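DUF5618 domain-containing protein (Dyadobacter fermentans, PDB 3MFN) is of unknown function, but folds into a mainly helical bundle with one short beta hairpin between its first two helices. Local coordinates at residues A[46-51]-A[67-72]; A[78-83]-A[144-149]. All blocks are in the same frame, centred on the assembly; numbering follows the deposited sequence.

Contact 1: A[46-51]-A[67-72]; sequences KDILRD and KMAGHT
Ile-48 is the long apolar side chain that helix 46-51 lays against helix 67-72. Its CB comes up opposite the methyl of Ala-69, and the branch methyl CG2 meets the same group, 4.2 Å from Ala-69 CB. The other branch leaves as an extended arm (chi2 165°), in which CG1 carries CD1 outward. At the tip, CD1 lies 4.3 Å from CG of Met-68, a selenomethionine here, and equally 4.3 Å from OG1 of Thr-72. That hydroxyl spends its proton on the helix backbone: Thr-72 OG1 turns back to donate to Met-68 O at 2.7 Å, on the opposite face of the carbonyl from Thr-72 N. Toward the interior Leu-49 takes over, its CG 3.6 Å from Ala-69 CB. With chi1 at -71° its CG stands beside the backbone N, and CD2 also rests on the alanine methyl. Ala-69 CB thus meets both Ile-48 and Leu-49, successive residues of the facing helix, where segments 46-51 and 67-72 run antiparallel (168°), their axes 8.7 Å apart at closest approach. Leu-49 continues inward onto Val-135 and Phe-139 of helix 132-153 and Met-124 of helix 107-126, near the end of the bundle where the short strands 55-56 and 59-60 join the two helices.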
loop_
_atom_site.group_PDB
_atom_site.type_symbol
_atom_site.label_atom_id
_atom_site.label_comp_id
_atom_site.label_asym_id
_atom_site.label_seq_id
_atom_site.Cartn_x
_atom_site.Cartn_y
_atom_site.Cartn_z
ATOM N N LYS A 46 2.225 -16.795 0.581
ATOM C CA LYS A 46 1.172 -16.843 1.622
ATOM C C LYS A 46 1.587 -17.787 2.750
ATOM O O LYS A 46 1.357 -17.497 3.937
ATOM C CB LYS A 46 -0.132 -17.305 0.993
ATOM C CG LYS A 46 -0.704 -16.291 -0.002
ATOM C CD LYS A 46 -1.988 -16.843 -0.647
ATOM C CE LYS A 46 -2.675 -15.737 -1.509
ATOM N NZ LYS A 46 -3.757 -16.332 -2.387
ATOM N N ASP A 47 2.239 -18.903 2.408
ATOM C CA ASP A 47 2.657 -19.846 3.444
ATOM C C ASP A 47 3.709 -19.243 4.351
ATOM O O ASP A 47 3.709 -19.496 5.563
ATOM C CB ASP A 47 3.194 -21.150 2.873
ATOM C CG ASP A 47 2.102 -22.031 2.257
ATOM O OD1 ASP A 47 0.906 -21.868 2.577
ATOM O OD2 ASP A 47 2.477 -22.955 1.510
ATOM N N ILE A 48 4.632 -18.491 3.767
ATOM C CA ILE A 48 5.668 -17.852 4.559
ATOM C C ILE A 48 5.004 -16.888 5.561
ATOM O O ILE A 48 5.380 -16.819 6.727
ATOM C CB ILE A 48 6.681 -17.036 3.609
ATOM C CG1 ILE A 48 7.560 -17.975 2.764
ATOM C CG2 ILE A 48 7.578 -16.039 4.474
ATOM C CD1 ILE A 48 8.224 -17.223 1.628
ATOM N N LEU A 49 4.028 -16.100 5.103
ATOM C CA LEU A 49 3.363 -15.189 6.028
ATOM C C LEU A 49 2.652 -15.969 7.138
ATOM O O LEU A 49 2.736 -15.609 8.302
ATOM C CB LEU A 49 2.402 -14.223 5.283
ATOM C CG LEU A 49 3.018 -13.099 4.385
ATOM C CD1 LEU A 49 1.940 -12.360 3.597
ATOM C CD2 LEU A 49 3.788 -12.086 5.196
ATOM N N ARG A 50 1.957 -17.044 6.788
ATOM C CA ARG A 50 1.251 -17.861 7.813
ATOM C C ARG A 50 2.211 -18.454 8.783
ATOM O O ARG A 50 1.965 -18.415 9.985
ATOM C CB ARG A 50 0.443 -18.979 7.145
ATOM C CG ARG A 50 -0.228 -20.004 8.085
ATOM C CD ARG A 50 -0.683 -21.262 7.321
ATOM N NE ARG A 50 0.475 -22.053 6.896
ATOM C CZ ARG A 50 0.496 -22.839 5.812
ATOM N NH1 ARG A 50 -0.598 -23.006 5.069
ATOM N NH2 ARG A 50 1.616 -23.485 5.477
ATOM N N ASP A 51 3.310 -19.032 8.278
ATOM C CA ASP A 51 4.222 -19.818 9.107
ATOM C C ASP A 51 5.265 -18.968 9.862
ATOM O O ASP A 51 5.623 -19.323 10.948
ATOM C CB ASP A 51 4.910 -20.874 8.237
ATOM C CG ASP A 51 3.903 -21.949 7.746
ATOM O OD1 ASP A 51 2.868 -22.086 8.428
ATOM O OD2 ASP A 51 4.107 -22.565 6.679
ATOM N N LYS A 67 9.190 -9.037 4.023
ATOM C CA LYS A 67 10.047 -8.761 2.861
ATOM C C LYS A 67 10.207 -9.949 1.882
ATOM O O LYS A 67 10.020 -9.817 0.670
ATOM C CB LYS A 67 11.418 -8.257 3.301
ATOM C CG LYS A 67 11.377 -6.873 3.897
ATOM C CD LYS A 67 12.668 -6.535 4.610
ATOM C CE LYS A 67 12.641 -5.138 5.206
ATOM N NZ LYS A 67 13.810 -4.862 6.100
HETATM N N MSE A 68 10.442 -11.122 2.438
HETATM C CA MSE A 68 10.646 -12.359 1.702
HETATM C C MSE A 68 9.410 -12.778 0.979
HETATM O O MSE A 68 9.464 -13.123 -0.229
HETATM C CB MSE A 68 11.020 -13.468 2.787
HETATM C CG MSE A 68 11.580 -14.643 2.193
HETATM SE SE MSE A 68 12.038 -16.020 3.442
HETATM C CE MSE A 68 13.174 -15.114 4.677
ATOM N N ALA A 69 8.274 -12.674 1.684
ATOM C CA ALA A 69 6.984 -12.967 1.093
ATOM C C ALA A 69 6.650 -12.015 0.007
ATOM O O ALA A 69 6.163 -12.403 -1.033
ATOM C CB ALA A 69 5.846 -13.002 2.122
ATOM N N GLY A 70 6.849 -10.733 0.245
ATOM C CA GLY A 70 6.614 -9.790 -0.806
ATOM C C GLY A 70 7.412 -10.020 -2.061
ATOM O O GLY A 70 6.884 -9.886 -3.188
ATOM N N HIS A 71 8.710 -10.253 -1.892
ATOM C CA HIS A 71 9.588 -10.451 -3.016
ATOM C C HIS A 71 9.173 -11.703 -3.816
ATOM O O HIS A 71 9.030 -11.660 -5.084
ATOM C CB HIS A 71 11.026 -10.597 -2.552
ATOM C CG HIS A 71 11.961 -10.820 -3.669
ATOM N ND1 HIS A 71 12.215 -9.845 -4.608
ATOM C CD2 HIS A 71 12.594 -11.943 -4.093
ATOM C CE1 HIS A 71 13.009 -10.344 -5.536
ATOM N NE2 HIS A 71 13.297 -11.602 -5.211
ATOM N N THR A 72 8.864 -12.770 -3.081
ATOM C CA THR A 72 8.460 -14.008 -3.678
ATOM C C THR A 72 7.134 -13.857 -4.471
ATOM O O THR A 72 7.038 -14.306 -5.676
ATOM C CB THR A 72 8.332 -15.105 -2.601
ATOM O OG1 THR A 72 9.570 -15.234 -1.948
ATOM C CG2 THR A 72 7.985 -16.489 -3.202
#

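Contact 2: A[78-83]-A[144-149]; sequences LFALDH and IIIDWV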
loop_
_atom_site.group_PDB
_atom_site.type_symbol
_atom_site.label_atom_id
_atom_site.label_comp_id
_atom_site.label_asym_id
_atom_site.label_seq_id
_atom_site.Cartn_x
_atom_site.Cartn_y
_atom_site.Cartn_z
ATOM N N LEU A 78 5.989 -11.405 -11.907
ATOM C CA LEU A 78 6.978 -11.208 -12.980
ATOM C C LEU A 78 7.249 -12.466 -13.805
ATOM O O LEU A 78 7.367 -12.400 -15.016
ATOM C CB LEU A 78 8.296 -10.624 -12.445
ATOM C CG LEU A 78 8.219 -9.255 -11.747
ATOM C CD1 LEU A 78 9.591 -8.601 -11.589
ATOM C CD2 LEU A 78 7.203 -8.229 -12.450
ATOM N N PHE A 79 7.291 -13.633 -13.154
ATOM C CA PHE A 79 7.491 -14.883 -13.843
ATOM C C PHE A 79 6.402 -15.140 -14.916
ATOM O O PHE A 79 6.715 -15.409 -16.098
ATOM C CB PHE A 79 7.586 -16.012 -12.819
ATOM C CG PHE A 79 8.136 -17.289 -13.387
ATOM C CD1 PHE A 79 7.316 -18.159 -14.087
ATOM C CD2 PHE A 79 9.475 -17.610 -13.226
ATOM C CE1 PHE A 79 7.835 -19.340 -14.630
ATOM C CE2 PHE A 79 10.009 -18.789 -13.743
ATOM C CZ PHE A 79 9.188 -19.653 -14.477
ATOM N N ALA A 80 5.131 -14.979 -14.544
ATOM C CA ALA A 80 4.048 -15.059 -15.513
ATOM C C ALA A 80 4.245 -14.014 -16.605
ATOM O O ALA A 80 4.178 -14.358 -17.771
ATOM C CB ALA A 80 2.649 -14.902 -14.837
ATOM N N LEU A 81 4.521 -12.757 -16.236
ATOM C CA LEU A 81 4.723 -11.704 -17.234
ATOM C C LEU A 81 5.898 -11.946 -18.188
ATOM O O LEU A 81 5.780 -11.699 -19.397
ATOM C CB LEU A 81 4.804 -10.308 -16.596
ATOM C CG LEU A 81 3.519 -9.835 -15.850
ATOM C CD1 LEU A 81 3.718 -8.518 -15.136
ATOM C CD2 LEU A 81 2.307 -9.720 -16.801
ATOM N N ASP A 82 7.008 -12.445 -17.665
ATOM C CA ASP A 82 8.208 -12.682 -18.460
ATOM C C ASP A 82 7.934 -13.752 -19.483
ATOM O O ASP A 82 8.448 -13.695 -20.615
ATOM C CB ASP A 82 9.372 -13.142 -17.581
ATOM C CG ASP A 82 9.963 -12.007 -16.779
ATOM O OD1 ASP A 82 9.757 -10.872 -17.198
ATOM O OD2 ASP A 82 10.612 -12.237 -15.733
ATOM N N HIS A 83 7.133 -14.735 -19.079
ATOM C CA HIS A 83 6.795 -15.807 -19.974
ATOM C C HIS A 83 5.863 -15.322 -21.073
ATOM O O HIS A 83 5.994 -15.735 -22.178
ATOM C CB HIS A 83 6.190 -17.044 -19.287
ATOM C CG HIS A 83 5.958 -18.178 -20.247
ATOM N ND1 HIS A 83 6.892 -19.169 -20.470
ATOM C CD2 HIS A 83 4.919 -18.451 -21.071
ATOM C CE1 HIS A 83 6.439 -20.004 -21.388
ATOM N NE2 HIS A 83 5.237 -19.599 -21.760
ATOM N N ILE A 144 -5.008 -11.688 -10.089
ATOM C CA ILE A 144 -5.655 -11.093 -11.243
ATOM C C ILE A 144 -4.721 -11.020 -12.423
ATOM O O ILE A 144 -5.094 -11.341 -13.561
ATOM C CB ILE A 144 -6.261 -9.691 -10.955
ATOM C CG1 ILE A 144 -7.565 -9.811 -10.160
ATOM C CG2 ILE A 144 -6.592 -8.977 -12.266
ATOM C CD1 ILE A 144 -8.093 -8.413 -9.613
ATOM N N ILE A 145 -3.494 -10.624 -12.162
ATOM C CA ILE A 145 -2.503 -10.497 -13.225
ATOM C C ILE A 145 -2.105 -11.872 -13.747
ATOM O O ILE A 145 -1.936 -12.070 -14.947
ATOM C CB ILE A 145 -1.197 -9.776 -12.754
ATOM C CG1 ILE A 145 -1.477 -8.331 -12.339
ATOM C CG2 ILE A 145 -0.171 -9.810 -13.880
ATOM C CD1 ILE A 145 -2.092 -7.467 -13.483
ATOM N N ILE A 146 -1.948 -12.841 -12.854
ATOM C CA ILE A 146 -1.556 -14.179 -13.319
ATOM C C ILE A 146 -2.683 -14.785 -14.160
ATOM O O ILE A 146 -2.407 -15.398 -15.186
ATOM C CB ILE A 146 -1.156 -15.092 -12.178
ATOM C CG1 ILE A 146 0.119 -14.546 -11.533
ATOM C CG2 ILE A 146 -1.014 -16.524 -12.739
ATOM C CD1 ILE A 146 0.522 -15.082 -10.175
ATOM N N ASP A 147 -3.934 -14.590 -13.759
ATOM C CA ASP A 147 -5.058 -15.123 -14.526
ATOM C C ASP A 147 -5.163 -14.423 -15.865
ATOM O O ASP A 147 -5.497 -15.047 -16.866
ATOM C CB ASP A 147 -6.391 -14.926 -13.804
ATOM C CG ASP A 147 -6.527 -15.759 -12.546
ATOM O OD1 ASP A 147 -5.690 -16.672 -12.238
ATOM O OD2 ASP A 147 -7.516 -15.479 -11.831
ATOM N N TRP A 148 -4.881 -13.126 -15.899
ATOM C CA TRP A 148 -4.909 -12.403 -17.169
ATOM C C TRP A 148 -3.915 -13.035 -18.167
ATOM O O TRP A 148 -4.247 -13.291 -19.339
ATOM C CB TRP A 148 -4.580 -10.925 -16.922
ATOM C CG TRP A 148 -4.510 -10.109 -18.155
ATOM C CD1 TRP A 148 -5.552 -9.510 -18.802
ATOM C CD2 TRP A 148 -3.330 -9.753 -18.890
ATOM N NE1 TRP A 148 -5.088 -8.790 -19.887
ATOM C CE2 TRP A 148 -3.732 -8.921 -19.957
ATOM C CE3 TRP A 148 -1.959 -10.011 -18.719
ATOM C CZ2 TRP A 148 -2.831 -8.405 -20.890
ATOM C CZ3 TRP A 148 -1.054 -9.483 -19.655
ATOM C CH2 TRP A 148 -1.506 -8.694 -20.730
ATOM N N VAL A 149 -2.704 -13.305 -17.705
ATOM C CA VAL A 149 -1.690 -14.016 -18.499
ATOM C C VAL A 149 -2.182 -15.372 -18.974
ATOM O O VAL A 149 -2.204 -15.635 -20.184
ATOM C CB VAL A 149 -0.365 -14.176 -17.718
ATOM C CG1 VAL A 149 0.579 -15.136 -18.413
ATOM C CG2 VAL A 149 0.314 -12.775 -17.524
#
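Ala-80 and Leu-81, successive residues of helix 78-83, meet Val-149 together. The valine spreads its two methyls between them: CG1, anti to the backbone N (chi1 169°), lies 3.7 Å from the carbonyl O of Ala-80, a plain van der Waals contact, while CG2 reaches CD2 of Leu-81, also at 3.7 Å. Ala-80 CB is 4.1 Å from each of these methyls, and on its other flank it touches CG1 of Ile-146. The helix segments run nearly parallel, 23° apart with axes 9.3 Å from each other, as two non-consecutive helices of an up-and-down bundle; helix 34-52 covers one side of the pair through Ala-38, and helix 107-126 packs on the other through Ile-109, Thr-112 and Phe-113. Leu-81 works toward that second side. Its CD2 stands 3.8 Å from CG2 of Ile-145, the two side chains crossing obliquely, and approaches the Trp-148 ring at CZ3 more loosely. Cut back to an alanine, Val-149 would lose both methyls, which is likely to open a gap beside Ala-80 and rob Leu-81 CD2 of a neighbour. Further along, the Trp-148 ring meets Tyr-84 with the planes almost perpendicular, and Leu-102 of helix 95-103 touches the indole as well.

In the fold
From the N terminus the chain runs up helix 34-52, turns through the hairpin of strands 55-56 and 59-60, and comes back along helix 63-85; contact 1 closes this local loop of 15 residues. Contact 2 opens further down the same helix and closes only after helices 95-103 and 107-126 have been passed, 60 residues later, on helix 132-153. The two loops are therefore in series, neither nested nor crossed. Their centres lie about 19 Å apart, on opposite sides of the chain's centre, with helix 63-85 common to both. Through it the first helix is tied to the last, antiparallel in contact 1 and parallel in contact 2.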